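Local coordinates for protein cobalt-precorrin-5B C(1)-methyltransferase (Archaeoglobus fulgidus, PDB 1SR8) that probably catalyses the S-adenosyl-L-methionine-dependent methylation of C-1 in cobalt-precorrin-5B to give cobalt-precorrin-6A, a step of anaerobic cobalamin biosynthesis, at residues K129-S134 and I181-T186; R120-K125 and I158-G163; G41-T46 and G188-W193; V68-G73 and K136-E141; F86-K91 and G103-A108. All coordinates share one frame; numbering follows the deposited sequence.

Contact 1: residues K129-S134 and I181-T186; sequences KAVSRS and ISILGT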
# COMPACT_ATOMS: atom_id res chain seq x y z
N LYS A 129 -11.12 16.58 3.03
CA LYS A 129 -9.74 16.19 2.75
C LYS A 129 -9.67 14.80 2.12
O LYS A 129 -10.34 13.86 2.56
CB LYS A 129 -8.91 16.23 4.04
CG LYS A 129 -8.52 17.65 4.46
CD LYS A 129 -7.46 18.24 3.51
CE LYS A 129 -7.04 19.66 3.90
NZ LYS A 129 -5.90 20.14 3.06
N ALA A 130 -8.85 14.67 1.07
CA ALA A 130 -8.67 13.42 0.34
C ALA A 130 -7.82 12.38 1.07
O ALA A 130 -6.69 12.09 0.67
CB ALA A 130 -8.08 13.72 -1.04
N VAL A 131 -8.37 11.81 2.14
CA VAL A 131 -7.72 10.77 2.94
C VAL A 131 -8.64 9.54 2.91
O VAL A 131 -9.76 9.60 3.42
CB VAL A 131 -7.54 11.22 4.41
CG1 VAL A 131 -6.76 10.17 5.19
CG2 VAL A 131 -6.82 12.57 4.46
N SER A 132 -8.19 8.44 2.33
CA SER A 132 -9.03 7.25 2.24
C SER A 132 -9.40 6.70 3.62
O SER A 132 -8.79 7.06 4.63
CB SER A 132 -8.33 6.16 1.43
OG SER A 132 -7.32 5.53 2.19
N ARG A 133 -10.41 5.84 3.64
CA ARG A 133 -10.88 5.22 4.87
C ARG A 133 -9.76 4.48 5.58
O ARG A 133 -9.54 4.68 6.77
CB ARG A 133 -12.04 4.27 4.56
CG ARG A 133 -12.45 3.33 5.71
CD ARG A 133 -13.67 2.51 5.32
NE ARG A 133 -14.11 1.55 6.32
CZ ARG A 133 -13.48 0.41 6.60
NH1 ARG A 133 -12.37 0.09 5.95
NH2 ARG A 133 -13.99 -0.43 7.50
N SER A 134 -9.06 3.63 4.83
CA SER A 134 -7.96 2.84 5.38
C SER A 134 -6.89 3.72 6.01
O SER A 134 -6.46 3.47 7.14
CB SER A 134 -7.31 2.00 4.28
OG SER A 134 -8.24 1.10 3.72
N ILE A 181 -2.24 16.13 -2.94
CA ILE A 181 -2.32 14.69 -3.15
C ILE A 181 -3.31 14.02 -2.20
O ILE A 181 -3.82 14.64 -1.27
CB ILE A 181 -0.95 14.02 -2.95
CG1 ILE A 181 -0.47 14.25 -1.51
CG2 ILE A 181 0.06 14.60 -3.91
CD1 ILE A 181 0.74 13.42 -1.13
N SER A 182 -3.55 12.74 -2.46
CA SER A 182 -4.43 11.92 -1.62
C SER A 182 -3.55 11.16 -0.62
O SER A 182 -2.37 10.92 -0.86
CB SER A 182 -5.18 10.90 -2.48
OG SER A 182 -5.83 11.51 -3.58
N ILE A 183 -4.13 10.81 0.52
CA ILE A 183 -3.41 10.04 1.52
C ILE A 183 -4.19 8.73 1.53
O ILE A 183 -5.37 8.70 1.88
CB ILE A 183 -3.45 10.72 2.89
CG1 ILE A 183 -2.70 12.05 2.80
CG2 ILE A 183 -2.83 9.81 3.94
CD1 ILE A 183 -2.62 12.80 4.10
N LEU A 184 -3.53 7.65 1.13
CA LEU A 184 -4.20 6.36 1.04
C LEU A 184 -3.29 5.17 1.33
O LEU A 184 -2.13 5.32 1.68
CB LEU A 184 -4.81 6.24 -0.35
CG LEU A 184 -3.86 6.54 -1.50
CD1 LEU A 184 -3.05 5.29 -1.82
CD2 LEU A 184 -4.65 6.98 -2.73
N GLY A 185 -3.86 3.98 1.18
CA GLY A 185 -3.11 2.76 1.41
C GLY A 185 -3.96 1.71 2.09
O GLY A 185 -4.20 1.79 3.29
N THR A 186 -4.40 0.72 1.32
CA THR A 186 -5.25 -0.34 1.87
C THR A 186 -4.53 -1.29 2.81
O THR A 186 -5.12 -1.76 3.77
CB THR A 186 -5.91 -1.17 0.75
OG1 THR A 186 -4.93 -1.52 -0.24
CG2 THR A 186 -7.05 -0.38 0.10
O HOH W 1 -6.88 3.40 0.60
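Residues 130-134 and 181-186 run in nearly the same direction, 16° apart, and Val131 and Ile183 form a single beta bridge with their CA atoms 4.6 Å apart. Two backbone bonds make the bridge: Ile183 N donates to Ala130 O, and Ser132 N donates to Ile183 O, each at 2.9 Å. Both donors lie nearly in line with the C=O they meet. The side chains of Val131 and Ile183 lie side by side and point the same way. Val131 CG1, anti to the backbone N (chi1 -176°), comes 4.1 Å from Ile183 CB. Phe118 of strand 115-118 touches both residues. On the next residue, Ser132 OG lies 3.4 Å from Leu184 CA. A water joins Ser132 OG to Gly185 N and accepts from that N-H. Ser132 OG is also hydrogen-bonded to Ala135 N, so the same hydroxyl serves the helix end and the water. Further on, Ser134 CB packs 3.3 Å from Gly185 O. Gly185 has a phi of 142°, a backbone shape suited to glycine. The arrangement is a short parallel bridge that runs straight into a helix start, with Ser132 as the N-cap of helix 133-149.

Contact 2: residues R120-K125 and I158-G163; sequences RGVGVK and ISVPDG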
# COMPACT_ATOMS: atom_id res chain seq x y z
N ARG A 120 -1.74 21.99 4.17
CA ARG A 120 -1.31 22.23 2.79
C ARG A 120 -0.74 20.99 2.13
O ARG A 120 -0.09 20.17 2.78
CB ARG A 120 -0.24 23.33 2.77
CG ARG A 120 1.06 22.92 3.44
CD ARG A 120 2.18 23.92 3.18
NE ARG A 120 3.46 23.45 3.72
CZ ARG A 120 3.68 23.20 5.01
NH1 ARG A 120 2.72 23.37 5.91
NH2 ARG A 120 4.88 22.77 5.40
N GLY A 121 -0.97 20.87 0.82
CA GLY A 121 -0.46 19.74 0.07
C GLY A 121 -1.37 18.53 0.02
O GLY A 121 -1.14 17.62 -0.77
N VAL A 122 -2.39 18.53 0.88
CA VAL A 122 -3.37 17.44 0.93
C VAL A 122 -4.60 17.91 0.16
O VAL A 122 -5.25 18.88 0.55
CB VAL A 122 -3.77 17.11 2.40
CG1 VAL A 122 -4.78 15.95 2.42
CG2 VAL A 122 -2.53 16.75 3.21
N GLY A 123 -4.90 17.23 -0.94
CA GLY A 123 -6.03 17.61 -1.77
C GLY A 123 -7.38 17.61 -1.08
O GLY A 123 -7.57 16.99 -0.03
N VAL A 124 -8.33 18.32 -1.67
CA VAL A 124 -9.68 18.41 -1.15
C VAL A 124 -10.67 18.00 -2.23
O VAL A 124 -10.53 18.39 -3.39
CB VAL A 124 -10.01 19.85 -0.69
CG1 VAL A 124 -11.49 20.00 -0.42
CG2 VAL A 124 -9.22 20.18 0.57
N LYS A 125 -11.66 17.19 -1.85
CA LYS A 125 -12.68 16.71 -2.78
C LYS A 125 -14.02 16.84 -2.09
O LYS A 125 -14.19 16.37 -0.96
CB LYS A 125 -12.42 15.24 -3.12
CG LYS A 125 -13.43 14.62 -4.07
CD LYS A 125 -13.02 13.20 -4.39
CE LYS A 125 -13.94 12.57 -5.43
NZ LYS A 125 -13.34 11.32 -6.02
N ILE A 158 -1.10 17.25 9.74
CA ILE A 158 -0.24 16.57 8.78
C ILE A 158 -0.28 17.35 7.46
O ILE A 158 -1.36 17.64 6.94
CB ILE A 158 -0.72 15.12 8.56
CG1 ILE A 158 -0.70 14.36 9.90
CG2 ILE A 158 0.13 14.45 7.49
CD1 ILE A 158 -1.34 12.99 9.84
N SER A 159 0.90 17.69 6.94
CA SER A 159 0.99 18.44 5.69
C SER A 159 1.99 17.85 4.71
O SER A 159 2.88 17.09 5.09
CB SER A 159 1.40 19.89 5.96
OG SER A 159 0.46 20.55 6.80
N VAL A 160 1.83 18.23 3.45
CA VAL A 160 2.72 17.78 2.38
C VAL A 160 3.20 19.02 1.60
O VAL A 160 2.55 19.49 0.67
CB VAL A 160 1.97 16.81 1.44
CG1 VAL A 160 2.93 16.20 0.44
CG2 VAL A 160 1.27 15.74 2.26
N PRO A 161 4.36 19.57 2.00
CA PRO A 161 4.99 20.75 1.39
C PRO A 161 4.92 20.86 -0.13
O PRO A 161 4.61 21.94 -0.65
CB PRO A 161 6.42 20.67 1.91
CG PRO A 161 6.22 20.12 3.29
CD PRO A 161 5.22 19.01 3.06
N ASP A 162 5.20 19.78 -0.85
CA ASP A 162 5.17 19.82 -2.31
C ASP A 162 3.96 19.08 -2.85
O ASP A 162 3.92 18.71 -4.02
CB ASP A 162 6.43 19.19 -2.91
CG ASP A 162 7.70 19.88 -2.45
OD1 ASP A 162 7.79 21.13 -2.58
OD2 ASP A 162 8.60 19.18 -1.97
N GLY A 163 2.97 18.88 -1.99
CA GLY A 163 1.79 18.16 -2.40
C GLY A 163 1.00 18.78 -3.52
O GLY A 163 0.56 18.09 -4.44
O HOH W 2 -0.26 23.42 6.58
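Arg120 lies across Ser159 and Pro161, where the end of strand 155-159 passes into a type I beta turn from Val160 to Gly163. Its CB carries CG in the position between the backbone N and the carbonyl carbon (chi1 66°). CG then lies 4.0 Å from Ser159 CB. The chain is extended from CG to NE, and NE passes 3.9 Å from Pro161 CA. At the tip, Ser159 CB sits over one face of the guanidinium, 3.7 Å from NH1. NH2 approaches Pro161 CG obliquely and makes a salt bridge with Glu107 of the neighbouring strand 105-111, the main polar partner of this group. A water accepts from Arg120 N and also meets Ser159 OG; its bond from NH1 is weak. The backbones are joined by Val160 N, which donates to Arg120 O at 2.8 Å along an almost straight N-H...O line of 172°. Beyond it, Val122 and Val160 cross at about a right angle, CG2 to CG2. The two glycines let the chains come close, with Gly121 CA and Gly163 CA 3.7 Å apart. Gly121 CA also makes a CA-H...O contact to Val160 O at 3.1 Å.

Contact 3: residues G41-T46 and G188-W193; sequences GITTGT and GFVEPW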
# COMPACT_ATOMS: atom_id res chain seq x y z
N GLY A 41 7.43 -0.67 -0.36
CA GLY A 41 7.55 0.69 0.15
C GLY A 41 6.47 0.91 1.19
O GLY A 41 5.79 -0.03 1.60
N ILE A 42 6.32 2.16 1.63
CA ILE A 42 5.28 2.51 2.59
C ILE A 42 4.36 3.49 1.89
O ILE A 42 4.82 4.32 1.10
CB ILE A 42 5.84 3.17 3.88
CG1 ILE A 42 6.74 4.37 3.50
CG2 ILE A 42 6.58 2.14 4.72
CD1 ILE A 42 7.13 5.24 4.69
N THR A 43 3.07 3.39 2.16
CA THR A 43 2.09 4.27 1.53
C THR A 43 2.11 5.68 2.14
O THR A 43 2.73 5.92 3.16
CB THR A 43 0.68 3.73 1.73
OG1 THR A 43 0.45 3.55 3.13
CG2 THR A 43 0.49 2.42 1.01
N THR A 44 1.40 6.60 1.48
CA THR A 44 1.26 7.96 1.96
C THR A 44 0.56 7.89 3.33
O THR A 44 0.82 8.70 4.23
CB THR A 44 0.39 8.78 0.98
OG1 THR A 44 -0.69 7.97 0.51
CG2 THR A 44 1.20 9.22 -0.22
N GLY A 45 -0.32 6.90 3.48
CA GLY A 45 -1.03 6.72 4.74
C GLY A 45 -0.07 6.32 5.84
O GLY A 45 -0.15 6.83 6.96
N THR A 46 0.85 5.41 5.54
CA THR A 46 1.81 4.97 6.54
C THR A 46 2.84 6.06 6.84
O THR A 46 3.30 6.19 7.97
CB THR A 46 2.54 3.71 6.10
OG1 THR A 46 1.62 2.62 6.01
CG2 THR A 46 3.65 3.36 7.09
N GLY A 188 -1.06 -0.57 3.80
CA GLY A 188 -0.06 0.22 4.50
C GLY A 188 1.27 0.13 3.76
O GLY A 188 2.19 0.89 4.02
N PHE A 189 1.35 -0.80 2.82
CA PHE A 189 2.58 -1.02 2.06
C PHE A 189 2.38 -0.73 0.58
O PHE A 189 1.26 -0.79 0.07
CB PHE A 189 3.05 -2.47 2.22
CG PHE A 189 3.39 -2.85 3.63
CD1 PHE A 189 4.71 -2.89 4.06
CD2 PHE A 189 2.39 -3.18 4.54
CE1 PHE A 189 5.03 -3.25 5.37
CE2 PHE A 189 2.69 -3.54 5.85
CZ PHE A 189 4.02 -3.58 6.27
N VAL A 190 3.49 -0.41 -0.10
CA VAL A 190 3.46 -0.14 -1.53
C VAL A 190 4.02 -1.38 -2.24
O VAL A 190 5.15 -1.79 -1.99
CB VAL A 190 4.33 1.09 -1.88
CG1 VAL A 190 4.51 1.20 -3.39
CG2 VAL A 190 3.68 2.35 -1.36
N GLU A 191 3.20 -1.99 -3.09
CA GLU A 191 3.62 -3.17 -3.84
C GLU A 191 4.62 -2.69 -4.90
O GLU A 191 4.28 -1.81 -5.70
CB GLU A 191 2.40 -3.83 -4.50
CG GLU A 191 2.69 -5.17 -5.16
CD GLU A 191 2.92 -6.30 -4.17
OE1 GLU A 191 3.10 -6.04 -2.96
OE2 GLU A 191 2.94 -7.48 -4.60
N PRO A 192 5.84 -3.26 -4.92
CA PRO A 192 6.91 -2.89 -5.87
C PRO A 192 6.72 -3.35 -7.31
O PRO A 192 7.49 -4.16 -7.83
CB PRO A 192 8.15 -3.48 -5.23
CG PRO A 192 7.62 -4.76 -4.66
CD PRO A 192 6.30 -4.34 -4.03
N TRP A 193 5.72 -2.78 -7.97
CA TRP A 193 5.42 -3.14 -9.34
C TRP A 193 6.52 -2.84 -10.36
O TRP A 193 6.88 -1.69 -10.59
CB TRP A 193 4.12 -2.47 -9.77
CG TRP A 193 2.93 -3.14 -9.15
CD1 TRP A 193 1.96 -2.56 -8.38
CD2 TRP A 193 2.60 -4.53 -9.24
NE1 TRP A 193 1.05 -3.51 -7.98
CE2 TRP A 193 1.41 -4.73 -8.50
CE3 TRP A 193 3.19 -5.64 -9.89
CZ2 TRP A 193 0.80 -5.99 -8.38
CZ3 TRP A 193 2.58 -6.89 -9.76
CH2 TRP A 193 1.40 -7.05 -9.02
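Thr43 lays its methyl CG2 against the backbone of the opposite segment, 3.4 Å from Phe189 O. CG2 is anti to its own carbonyl carbon, which leaves OG1 between the backbone N and that carbon (chi1 56°). From there OG1 accepts from Thr46 N, and Thr43 thereby N-caps helix 44-57. Across the segments Gly41 and Val190 form an antiparallel hydrogen-bonded pair. Gly41 N reaches Val190 O in the carbonyl plane, on a lone pair, at 3.0 Å. The return bond, from Val190 N to Gly41 O, is 2.9 Å long, but the donor stands 70° above the carbonyl plane. Val190 CB packs close on Gly41, and its CG2 touches Ile42 O at 3.4 Å. Thr46 OG1 donates to Gly188 O at 2.7 Å, in the carbonyl plane and on a lone pair. Thr43 N donates to the same oxygen at 3.2 Å from above that plane. Thr46 OG1 is itself hydrogen-bonded to Gln138 NE2 of helix 133-149. The contact thus joins strand 36-42, the start of helix 44-57 and strand 189-190 near the centre of the chain. Two donors satisfy the buried carbonyl of Gly188, and the threonine hydroxyl that grips it is positioned in turn by a glutamine.

Contact 4: residues V68-G73 and K136-E141; sequences VSTPAG and KLQILE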
# COMPACT_ATOMS: atom_id res chain seq x y z
N VAL A 68 4.94 2.15 13.53
CA VAL A 68 3.53 2.42 13.29
C VAL A 68 2.79 1.16 12.88
O VAL A 68 3.36 0.26 12.24
CB VAL A 68 3.34 3.50 12.20
CG1 VAL A 68 3.82 4.84 12.70
CG2 VAL A 68 4.10 3.11 10.95
N SER A 69 1.52 1.07 13.27
CA SER A 69 0.71 -0.07 12.91
C SER A 69 0.21 0.19 11.49
O SER A 69 0.20 1.34 11.04
CB SER A 69 -0.46 -0.23 13.89
OG SER A 69 -1.25 0.95 13.96
N THR A 70 -0.17 -0.87 10.78
CA THR A 70 -0.66 -0.74 9.41
C THR A 70 -1.96 -1.51 9.30
O THR A 70 -2.25 -2.36 10.14
CB THR A 70 0.32 -1.36 8.38
OG1 THR A 70 0.48 -2.75 8.67
CG2 THR A 70 1.68 -0.68 8.45
N PRO A 71 -2.76 -1.21 8.26
CA PRO A 71 -4.04 -1.90 8.08
C PRO A 71 -3.85 -3.42 7.95
O PRO A 71 -4.69 -4.19 8.39
CB PRO A 71 -4.58 -1.27 6.79
CG PRO A 71 -4.03 0.12 6.84
CD PRO A 71 -2.61 -0.14 7.26
N ALA A 72 -2.73 -3.83 7.34
CA ALA A 72 -2.41 -5.24 7.14
C ALA A 72 -2.07 -5.93 8.45
O ALA A 72 -1.99 -7.15 8.50
CB ALA A 72 -1.25 -5.38 6.16
N GLY A 73 -1.87 -5.15 9.51
CA GLY A 73 -1.56 -5.73 10.80
C GLY A 73 -0.08 -5.95 11.06
O GLY A 73 0.29 -6.59 12.04
N LYS A 136 -7.18 6.84 6.94
CA LYS A 136 -7.73 7.58 8.06
C LYS A 136 -7.77 6.75 9.34
O LYS A 136 -7.38 7.22 10.41
CB LYS A 136 -9.13 8.09 7.73
CG LYS A 136 -9.72 8.98 8.80
CD LYS A 136 -8.84 10.19 9.08
CE LYS A 136 -9.50 11.12 10.09
NZ LYS A 136 -10.86 11.58 9.63
N LEU A 137 -8.23 5.51 9.24
CA LEU A 137 -8.31 4.67 10.43
C LEU A 137 -6.91 4.35 10.95
O LEU A 137 -6.70 4.29 12.15
CB LEU A 137 -9.05 3.37 10.13
CG LEU A 137 -10.55 3.52 9.84
CD1 LEU A 137 -11.17 2.14 9.56
CD2 LEU A 137 -11.24 4.21 11.02
N GLN A 138 -5.97 4.17 10.02
CA GLN A 138 -4.58 3.87 10.37
C GLN A 138 -3.95 5.02 11.13
O GLN A 138 -3.34 4.81 12.17
CB GLN A 138 -3.75 3.61 9.11
CG GLN A 138 -2.29 3.33 9.40
CD GLN A 138 -1.44 3.22 8.15
OE1 GLN A 138 -1.84 3.70 7.08
NE2 GLN A 138 -0.26 2.61 8.26
N ILE A 139 -4.10 6.23 10.59
CA ILE A 139 -3.55 7.42 11.23
C ILE A 139 -4.15 7.61 12.61
O ILE A 139 -3.43 7.83 13.58
CB ILE A 139 -3.80 8.67 10.37
CG1 ILE A 139 -3.10 8.51 9.02
CG2 ILE A 139 -3.27 9.91 11.09
CD1 ILE A 139 -3.36 9.65 8.05
N LEU A 140 -5.47 7.51 12.72
CA LEU A 140 -6.15 7.67 14.01
C LEU A 140 -5.67 6.66 15.00
O LEU A 140 -5.49 6.96 16.17
CB LEU A 140 -7.65 7.52 13.86
CG LEU A 140 -8.43 8.76 13.44
CD1 LEU A 140 -9.92 8.39 13.30
CD2 LEU A 140 -8.22 9.87 14.48
N GLU A 141 -5.49 5.43 14.54
CA GLU A 141 -5.04 4.34 15.39
C GLU A 141 -3.68 4.67 16.00
O GLU A 141 -3.47 4.54 17.21
CB GLU A 141 -4.94 3.06 14.56
CG GLU A 141 -4.62 1.86 15.40
CD GLU A 141 -4.54 0.58 14.61
OE1 GLU A 141 -4.48 -0.48 15.26
OE2 GLU A 141 -4.54 0.63 13.36
O HOH W 3 -4.10 -2.52 12.16
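Gln138 reaches from helix 133-149 to the loop at Ser69 and Pro71, which joins strands 63-68 and 76-83 and includes a type I beta turn from Thr70 to Gly73. Its CG is anti to the backbone N (chi1 178°), and the chain stays extended beyond CG, carrying the amide straight out from the helix. NE2 donates to Ser69 O at 3.1 Å. The bond is nearly straight, 168°, and it meets a lone pair in the carbonyl plane. The acceptor is also almost in the plane of the glutamine amide. With the second partner of NE2, Thr46 OG1, this probably fixes how the amide is turned. Pro71 crosses this side chain obliquely, with CD 3.7 Å from Gln138 CD. Thr70 lies alongside, its CG2 3.8 Å from Gln138 NE2, while its hydroxyl bonds to Val74 O. One helix turn on, Glu141 has the same outstretched form, with CG anti to the backbone N (chi1 -174°). Its carboxylate ends beside Ser69, whose backbone N is bonded to Asn142 OD1. A water donates to Thr70 O at 2.7 Å and, weakly, to Glu141 OE2. Glu141 OE2 itself lies 3.4 Å from Ser69 OG.

Contact 5: residues F86-K91 and G103-A108; sequences FARVRK and GIIFEA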
# COMPACT_ATOMS: atom_id res chain seq x y z
N PHE A 86 7.73 18.56 16.05
CA PHE A 86 7.74 18.69 14.60
C PHE A 86 8.41 17.47 14.00
O PHE A 86 9.40 16.98 14.53
CB PHE A 86 8.52 19.94 14.19
CG PHE A 86 8.58 20.15 12.71
CD1 PHE A 86 7.48 20.66 12.02
CD2 PHE A 86 9.72 19.83 11.99
CE1 PHE A 86 7.52 20.83 10.64
CE2 PHE A 86 9.78 20.00 10.61
CZ PHE A 86 8.68 20.50 9.93
N ALA A 87 7.86 16.97 12.90
CA ALA A 87 8.43 15.80 12.23
C ALA A 87 8.38 15.92 10.72
O ALA A 87 7.49 16.53 10.15
CB ALA A 87 7.71 14.53 12.67
N ARG A 88 9.37 15.32 10.08
CA ARG A 88 9.51 15.34 8.63
C ARG A 88 9.80 13.89 8.24
O ARG A 88 10.76 13.30 8.74
CB ARG A 88 10.68 16.24 8.27
CG ARG A 88 10.84 16.53 6.81
CD ARG A 88 12.10 17.35 6.54
NE ARG A 88 12.21 17.72 5.13
CZ ARG A 88 11.47 18.66 4.54
NH1 ARG A 88 10.58 19.34 5.24
NH2 ARG A 88 11.62 18.90 3.23
N VAL A 89 8.97 13.31 7.37
CA VAL A 89 9.17 11.92 6.96
C VAL A 89 9.01 11.80 5.45
O VAL A 89 8.07 12.32 4.88
CB VAL A 89 8.15 10.98 7.63
CG1 VAL A 89 8.49 9.54 7.31
CG2 VAL A 89 8.14 11.20 9.13
N ARG A 90 9.93 11.09 4.82
CA ARG A 90 9.89 10.92 3.38
C ARG A 90 9.33 9.55 3.04
O ARG A 90 9.72 8.54 3.63
CB ARG A 90 11.31 11.08 2.80
CG ARG A 90 11.39 11.27 1.28
CD ARG A 90 12.85 11.37 0.80
NE ARG A 90 13.56 12.55 1.29
CZ ARG A 90 13.37 13.78 0.81
NH1 ARG A 90 12.51 14.01 -0.17
NH2 ARG A 90 14.05 14.80 1.33
N LYS A 91 8.40 9.51 2.09
CA LYS A 91 7.83 8.24 1.67
C LYS A 91 8.79 7.54 0.72
O LYS A 91 9.44 8.18 -0.11
CB LYS A 91 6.52 8.46 0.92
CG LYS A 91 6.16 7.27 0.05
CD LYS A 91 4.89 7.45 -0.73
CE LYS A 91 4.73 6.27 -1.68
NZ LYS A 91 3.51 6.36 -2.52
N GLY A 103 9.54 9.40 -2.46
CA GLY A 103 10.37 10.51 -2.01
C GLY A 103 9.65 11.77 -1.56
O GLY A 103 10.29 12.73 -1.14
N ILE A 104 8.32 11.79 -1.62
CA ILE A 104 7.57 12.97 -1.20
C ILE A 104 7.61 13.15 0.33
O ILE A 104 7.48 12.20 1.09
CB ILE A 104 6.10 12.89 -1.69
CG1 ILE A 104 5.56 14.30 -1.91
CG2 ILE A 104 5.24 12.14 -0.68
CD1 ILE A 104 4.36 14.35 -2.80
N ILE A 105 7.81 14.39 0.77
CA ILE A 105 7.88 14.68 2.20
C ILE A 105 6.55 14.92 2.89
O ILE A 105 5.67 15.62 2.37
CB ILE A 105 8.77 15.91 2.47
CG1 ILE A 105 10.23 15.59 2.18
CG2 ILE A 105 8.61 16.35 3.92
CD1 ILE A 105 10.85 14.62 3.14
N PHE A 106 6.42 14.35 4.08
CA PHE A 106 5.24 14.51 4.92
C PHE A 106 5.68 15.22 6.19
O PHE A 106 6.66 14.83 6.81
CB PHE A 106 4.63 13.15 5.30
CG PHE A 106 3.60 12.66 4.33
CD1 PHE A 106 2.25 12.77 4.62
CD2 PHE A 106 3.98 12.11 3.11
CE1 PHE A 106 1.29 12.34 3.70
CE2 PHE A 106 3.03 11.68 2.20
CZ PHE A 106 1.69 11.80 2.49
N GLU A 107 4.98 16.28 6.56
CA GLU A 107 5.31 17.01 7.77
C GLU A 107 4.15 16.91 8.75
O GLU A 107 2.98 16.97 8.35
CB GLU A 107 5.59 18.49 7.48
CG GLU A 107 6.67 18.75 6.46
CD GLU A 107 7.10 20.21 6.46
OE1 GLU A 107 6.22 21.08 6.60
OE2 GLU A 107 8.31 20.48 6.31
N ALA A 108 4.49 16.76 10.02
CA ALA A 108 3.50 16.67 11.09
C ALA A 108 3.89 17.65 12.19
O ALA A 108 5.05 17.71 12.62
CB ALA A 108 3.45 15.25 11.65
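The guanidinium groups of Arg88 and Arg90 each have Ile105 over one face, in an antiparallel pairing of strands 86-90 and 105-108 within a mixed sheet. Ile105 CG2 stands 3.7 Å above the centre of the Arg88 group, and Ile105 CD1 stands 3.5 Å above the centre of the Arg90 group. One isoleucine thus serves two arginines through two different methyls. At the edge of the Arg88 group, in its plane, lies Glu107 OE2, a salt bridge of 2.8 Å from NH1. The guanidinium and carboxylate planes are 74° apart. The same OE2 also lies in the plane of the Phe86 ring, at its edge, 3.6 Å from CZ. The other oxygen, OE1, pairs with Arg120, so Glu107 has two cationic partners. The Arg90 chain bends at chi3 (-66°), which turns NE back from the extended line. Arg90 NH1 donates to Gly103 O at 2.7 Å. On the other face of the sheet are Ala87, Val89, Phe106 and Ala108, with Ala108 and Phe106 packing on helix 44-57. The backbone bonds pair Ala87 with Ala108 and Val89 with Phe106. Past the strand ends, Gly103 N donates to Lys91 O at 2.6 Å.

Overall arrangement
Contact 3 is the most central, about 4 Å from the chain's centre, and all its touching residues are buried. Contacts 2 and 5 lie farther out, at about 19 and 17 Å. Contact 2 is nevertheless mostly buried, whereas contacts 1, 4 and 5 are partly so. Contacts 1 and 4 share helix 133-149, one at its start and the other along its side. Contacts 2 and 5 meet in one sheet, through neighbouring strands 155-159 and 105-111, and are tied by the Arg120-Glu107 salt bridge. Of the five, only contact 5 has a salt bridge between its own two segments. Contact 3 joins its segments through neutral hydroxyl and backbone groups, and Gln138 connects it to contact 4.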